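Local structure of dioxygenase (Pseudomonas brassicacearum, 5V2D) at residues Tyr63-Asp68 against Gly85-Phe90; Ile228-Pro233 against Leu278-Pro283. The protein probably cleaves the central double bond of lignin-derived stilbenes with dioxygen, using an iron centre held by four histidines, as carotenoid-cleavage dioxygenases do. One frame throughout, in Å; residues are numbered along the deposited sequence.

Interaction 1. Residues Tyr63-Asp68 against Gly85-Phe90; sequences YQVAPD and GMVSGF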
# COMPACT_ATOMS: atom_id res chain seq x y z
N TYR A 63 -9.41 -9.20 -0.15
CA TYR A 63 -9.60 -8.12 0.81
C TYR A 63 -8.84 -6.90 0.29
O TYR A 63 -7.74 -7.02 -0.25
CB TYR A 63 -9.03 -8.47 2.18
CG TYR A 63 -9.68 -9.66 2.81
CD1 TYR A 63 -10.92 -9.49 3.51
CD2 TYR A 63 -9.13 -10.88 2.80
CE1 TYR A 63 -11.52 -10.57 4.16
CE2 TYR A 63 -9.72 -11.94 3.43
CZ TYR A 63 -10.89 -11.79 4.12
OH TYR A 63 -11.48 -12.86 4.73
N GLN A 64 -9.40 -5.74 0.47
CA GLN A 64 -8.71 -4.51 0.11
C GLN A 64 -9.08 -3.42 1.14
O GLN A 64 -10.20 -3.44 1.65
CB GLN A 64 -9.10 -4.10 -1.31
CG GLN A 64 -8.05 -3.05 -1.79
CD GLN A 64 -7.88 -2.80 -3.31
OE1 GLN A 64 -8.81 -2.96 -4.18
NE2 GLN A 64 -6.70 -2.35 -3.63
N VAL A 65 -8.18 -2.49 1.43
CA VAL A 65 -8.55 -1.38 2.30
C VAL A 65 -8.40 -0.07 1.54
O VAL A 65 -7.41 0.13 0.79
CB VAL A 65 -7.78 -1.39 3.62
CG1 VAL A 65 -6.26 -1.27 3.41
CG2 VAL A 65 -8.27 -0.35 4.60
N ALA A 66 -9.38 0.80 1.72
CA ALA A 66 -9.37 2.12 1.20
C ALA A 66 -9.48 3.18 2.32
O ALA A 66 -10.38 3.11 3.11
CB ALA A 66 -10.52 2.32 0.26
N PRO A 67 -8.68 4.22 2.23
CA PRO A 67 -9.00 5.41 2.99
C PRO A 67 -10.33 5.97 2.53
O PRO A 67 -10.57 6.05 1.32
CB PRO A 67 -7.85 6.37 2.65
CG PRO A 67 -6.78 5.52 2.10
CD PRO A 67 -7.47 4.39 1.40
N ASP A 68 -11.23 6.26 3.46
CA ASP A 68 -12.55 6.75 3.10
C ASP A 68 -13.08 7.59 4.29
O ASP A 68 -13.72 7.06 5.21
CB ASP A 68 -13.46 5.58 2.77
CG ASP A 68 -14.72 6.00 1.97
OD1 ASP A 68 -15.46 5.07 1.58
OD2 ASP A 68 -14.96 7.23 1.66
N GLY A 85 -9.84 3.87 7.55
CA GLY A 85 -9.79 2.62 6.79
C GLY A 85 -11.12 1.92 6.62
O GLY A 85 -11.79 1.65 7.62
N MET A 86 -11.48 1.67 5.37
CA MET A 86 -12.67 0.97 4.96
C MET A 86 -12.28 -0.30 4.22
O MET A 86 -11.66 -0.20 3.12
CB MET A 86 -13.49 1.88 4.05
CG MET A 86 -14.77 1.28 3.53
SD MET A 86 -16.09 1.20 4.75
CE MET A 86 -16.78 2.85 4.46
N VAL A 87 -12.58 -1.47 4.80
CA VAL A 87 -12.14 -2.72 4.25
C VAL A 87 -13.26 -3.34 3.45
O VAL A 87 -14.40 -3.40 3.92
CB VAL A 87 -11.69 -3.69 5.38
CG1 VAL A 87 -11.33 -5.04 4.86
CG2 VAL A 87 -10.56 -3.09 6.17
N SER A 88 -12.90 -3.82 2.25
CA SER A 88 -13.86 -4.57 1.41
C SER A 88 -13.35 -6.00 1.34
O SER A 88 -12.14 -6.25 1.26
CB SER A 88 -13.90 -3.97 0.02
OG SER A 88 -14.61 -2.71 0.06
N GLY A 89 -14.29 -6.95 1.35
CA GLY A 89 -14.00 -8.37 1.10
C GLY A 89 -14.91 -8.87 -0.01
O GLY A 89 -16.12 -8.87 0.17
N PHE A 90 -14.35 -9.26 -1.16
CA PHE A 90 -15.06 -9.89 -2.24
C PHE A 90 -14.83 -11.39 -2.07
O PHE A 90 -13.69 -11.88 -2.28
CB PHE A 90 -14.57 -9.45 -3.58
CG PHE A 90 -14.89 -8.04 -3.94
CD1 PHE A 90 -16.04 -7.72 -4.58
CD2 PHE A 90 -13.98 -7.01 -3.65
CE1 PHE A 90 -16.35 -6.43 -5.00
CE2 PHE A 90 -14.28 -5.71 -4.04
CZ PHE A 90 -15.48 -5.41 -4.72
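V65 and V87 meet on one face of a two-stranded antiparallel ladder, CG2 of V65 lying 3.9 Å from CG2 of V87. They form a non-hydrogen-bonded pair, and their different first torsions bring these methyls together: in V65 CG2 stands anti to the backbone N, in V87 (chi1 175°) it stands beside it. Y63 shares this face. Its ring passes G89 obliquely, with CD1 4.1 Å from G89 CA, where the partner strand offers no side chain; the phenol OH is bonded to the carbonyl of L165. V144 of strand 143-147 packs on Y63, V65 and V87 alike.

The other face carries Q64, A66, M86 and S88. D68, just past the end of the ladder, crosses M86 obliquely, CB to CB at 3.9 Å. The chain of M86 bends at chi2 and chi3, which carries CE to within 3.9 Å of D68 OD1, whose charge is met by R101 while S39 N bonds OD2. Q64 turns its amide away from the partner strand, and NE2 reaches the carbonyl of L494.

Four backbone hydrogen bonds fix the register. The straightest runs from A66 N to M86 O (2.9 Å, 174°), and S88 N to Q64 O is the shortest at 2.8 Å. V65 also bonds through its backbone to H495, an iron ligand, and its side chain is about 9 Å from the metal. Such an antiparallel ladder, 60-67 against 85-93 with 496-500 on the other side of 60-67, is characteristic of a blade in the seven-bladed propeller of carotenoid-cleavage dioxygenases.

Interaction 2. Residues Ile228-Pro233 against Leu278-Pro283; sequences IWFQAP and LFAVVP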
# COMPACT_ATOMS: atom_id res chain seq x y z
N ILE A 228 15.11 -7.96 15.67
CA ILE A 228 16.41 -7.33 15.54
C ILE A 228 16.17 -5.85 15.66
O ILE A 228 15.57 -5.23 14.74
CB ILE A 228 17.08 -7.61 14.17
CG1 ILE A 228 17.06 -9.09 13.79
CG2 ILE A 228 18.50 -7.03 14.13
CD1 ILE A 228 17.64 -9.35 12.41
N TRP A 229 16.60 -5.28 16.78
CA TRP A 229 16.50 -3.83 17.01
C TRP A 229 17.82 -3.19 16.63
O TRP A 229 18.86 -3.68 17.02
CB TRP A 229 16.26 -3.53 18.50
CG TRP A 229 14.89 -3.96 18.94
CD1 TRP A 229 14.47 -5.24 19.18
CD2 TRP A 229 13.76 -3.11 19.20
NE1 TRP A 229 13.17 -5.24 19.56
CE2 TRP A 229 12.70 -3.95 19.64
CE3 TRP A 229 13.56 -1.73 19.16
CZ2 TRP A 229 11.44 -3.47 19.95
CZ3 TRP A 229 12.31 -1.24 19.51
CH2 TRP A 229 11.25 -2.11 19.90
N PHE A 230 17.78 -2.09 15.89
CA PHE A 230 18.99 -1.35 15.59
C PHE A 230 18.62 0.09 15.33
O PHE A 230 17.46 0.46 15.55
CB PHE A 230 19.73 -2.00 14.42
CG PHE A 230 18.97 -2.04 13.09
CD1 PHE A 230 19.33 -1.19 12.06
CD2 PHE A 230 17.98 -3.00 12.87
CE1 PHE A 230 18.71 -1.26 10.80
CE2 PHE A 230 17.30 -3.05 11.66
CZ PHE A 230 17.69 -2.18 10.60
N GLN A 231 19.57 0.92 14.91
CA GLN A 231 19.29 2.31 14.71
C GLN A 231 19.77 2.79 13.37
O GLN A 231 20.87 2.45 12.89
CB GLN A 231 19.94 3.14 15.81
CG GLN A 231 19.38 2.80 17.19
CD GLN A 231 19.45 3.97 18.07
OE1 GLN A 231 20.29 4.86 17.90
NE2 GLN A 231 18.56 4.01 19.03
N ALA A 232 18.96 3.62 12.75
CA ALA A 232 19.35 4.32 11.55
C ALA A 232 20.13 5.57 11.96
O ALA A 232 20.02 6.01 13.11
CB ALA A 232 18.10 4.75 10.79
N PRO A 233 20.83 6.19 11.00
CA PRO A 233 21.56 7.42 11.30
C PRO A 233 20.64 8.62 11.44
O PRO A 233 21.07 9.63 11.93
CB PRO A 233 22.53 7.56 10.12
CG PRO A 233 21.87 6.81 8.99
CD PRO A 233 21.17 5.65 9.66
N LEU A 278 19.01 5.45 1.24
CA LEU A 278 19.84 4.60 2.12
C LEU A 278 19.13 3.22 2.25
O LEU A 278 17.90 3.14 2.25
CB LEU A 278 19.95 5.33 3.41
CG LEU A 278 21.04 5.05 4.36
CD1 LEU A 278 22.44 5.15 3.77
CD2 LEU A 278 20.93 5.97 5.58
N PHE A 279 19.91 2.15 2.38
CA PHE A 279 19.39 0.80 2.57
C PHE A 279 20.15 0.12 3.69
O PHE A 279 21.42 0.07 3.64
CB PHE A 279 19.58 -0.00 1.29
CG PHE A 279 18.90 0.61 0.09
CD1 PHE A 279 19.53 1.59 -0.68
CD2 PHE A 279 17.60 0.22 -0.24
CE1 PHE A 279 18.93 2.14 -1.76
CE2 PHE A 279 16.98 0.75 -1.35
CZ PHE A 279 17.63 1.69 -2.13
N ALA A 280 19.43 -0.42 4.67
CA ALA A 280 20.02 -1.30 5.67
C ALA A 280 19.78 -2.75 5.27
O ALA A 280 18.66 -3.13 4.97
CB ALA A 280 19.39 -1.04 7.01
N VAL A 281 20.81 -3.57 5.25
CA VAL A 281 20.70 -4.96 4.84
C VAL A 281 21.23 -5.78 5.99
O VAL A 281 22.30 -5.50 6.52
CB VAL A 281 21.57 -5.24 3.61
CG1 VAL A 281 21.50 -6.70 3.25
CG2 VAL A 281 21.23 -4.36 2.43
N VAL A 282 20.41 -6.69 6.49
CA VAL A 282 20.77 -7.46 7.63
C VAL A 282 20.36 -8.91 7.48
O VAL A 282 19.31 -9.19 6.91
CB VAL A 282 20.16 -6.82 8.90
CG1 VAL A 282 18.64 -6.84 8.92
CG2 VAL A 282 20.70 -7.51 10.12
N PRO A 283 21.16 -9.84 8.01
CA PRO A 283 20.68 -11.23 7.96
C PRO A 283 19.40 -11.42 8.72
O PRO A 283 19.21 -10.85 9.81
CB PRO A 283 21.83 -12.10 8.61
CG PRO A 283 23.03 -11.23 8.51
CD PRO A 283 22.55 -9.77 8.48
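Strand 228-231 runs roughly antiparallel to strand 278-283, at 151° between their directions, but the axes stay 10.2 Å apart at closest approach, so the two meet through side chains and not as neighbours in one sheet. I228 and F230 point inward from one strand, L278, A280 and V282 from the other.

F230 occupies the middle. With chi1 at 62° CG is flanked by both backbone branches, and this rotation sends the ring toward strand 278-283, CE1 3.9 Å from A280 CB. The methyl approaches the ring obliquely, with CZ almost as near. F250 meets the same phenyl group edge-to-face, while L213 and V291 add to its surroundings.

At one end P233 and L278 reach toward each other tip to tip, CG of the proline 3.6 Å from CD2 of the leucine; W293 packs against both. At the other end CD1 of I228 touches V282 CG2 at 4.2 Å and comes closer, 3.4 Å, to the carbonyl oxygen of P283. The extended second torsion of I228 (chi2 177°) projects that terminal methyl across the gap.

Between the segments there are three carbon-to-carbon approaches, a methyl beside a carbonyl oxygen, and no polar bond. Cohesion here therefore probably rests on shape and the exclusion of water between adjacent sheets, most plausibly around buried F230 and A280, while P233 lies at the exposed end, with 239 Å² buried in all.

Interaction 1 precedes interaction 2 along the chain, and the two lie on opposite sides of the chain's centre, 32 Å apart between centres and about 24 Å between nearest atoms. They share no strand. Interaction 1 is a pairing within one antiparallel sheet, where strand 60-67 lies between 85-93 and the C-terminal strand 496-500. Interaction 2 instead joins two sheets, through strand 224-231, at the outer edge of its sheet, and strand 276-283, an inner strand of the next. Together they illustrate two kinds of cohesion in a beta-propeller: hydrogen bonding inside a blade, and apolar packing between consecutive blades set around the iron.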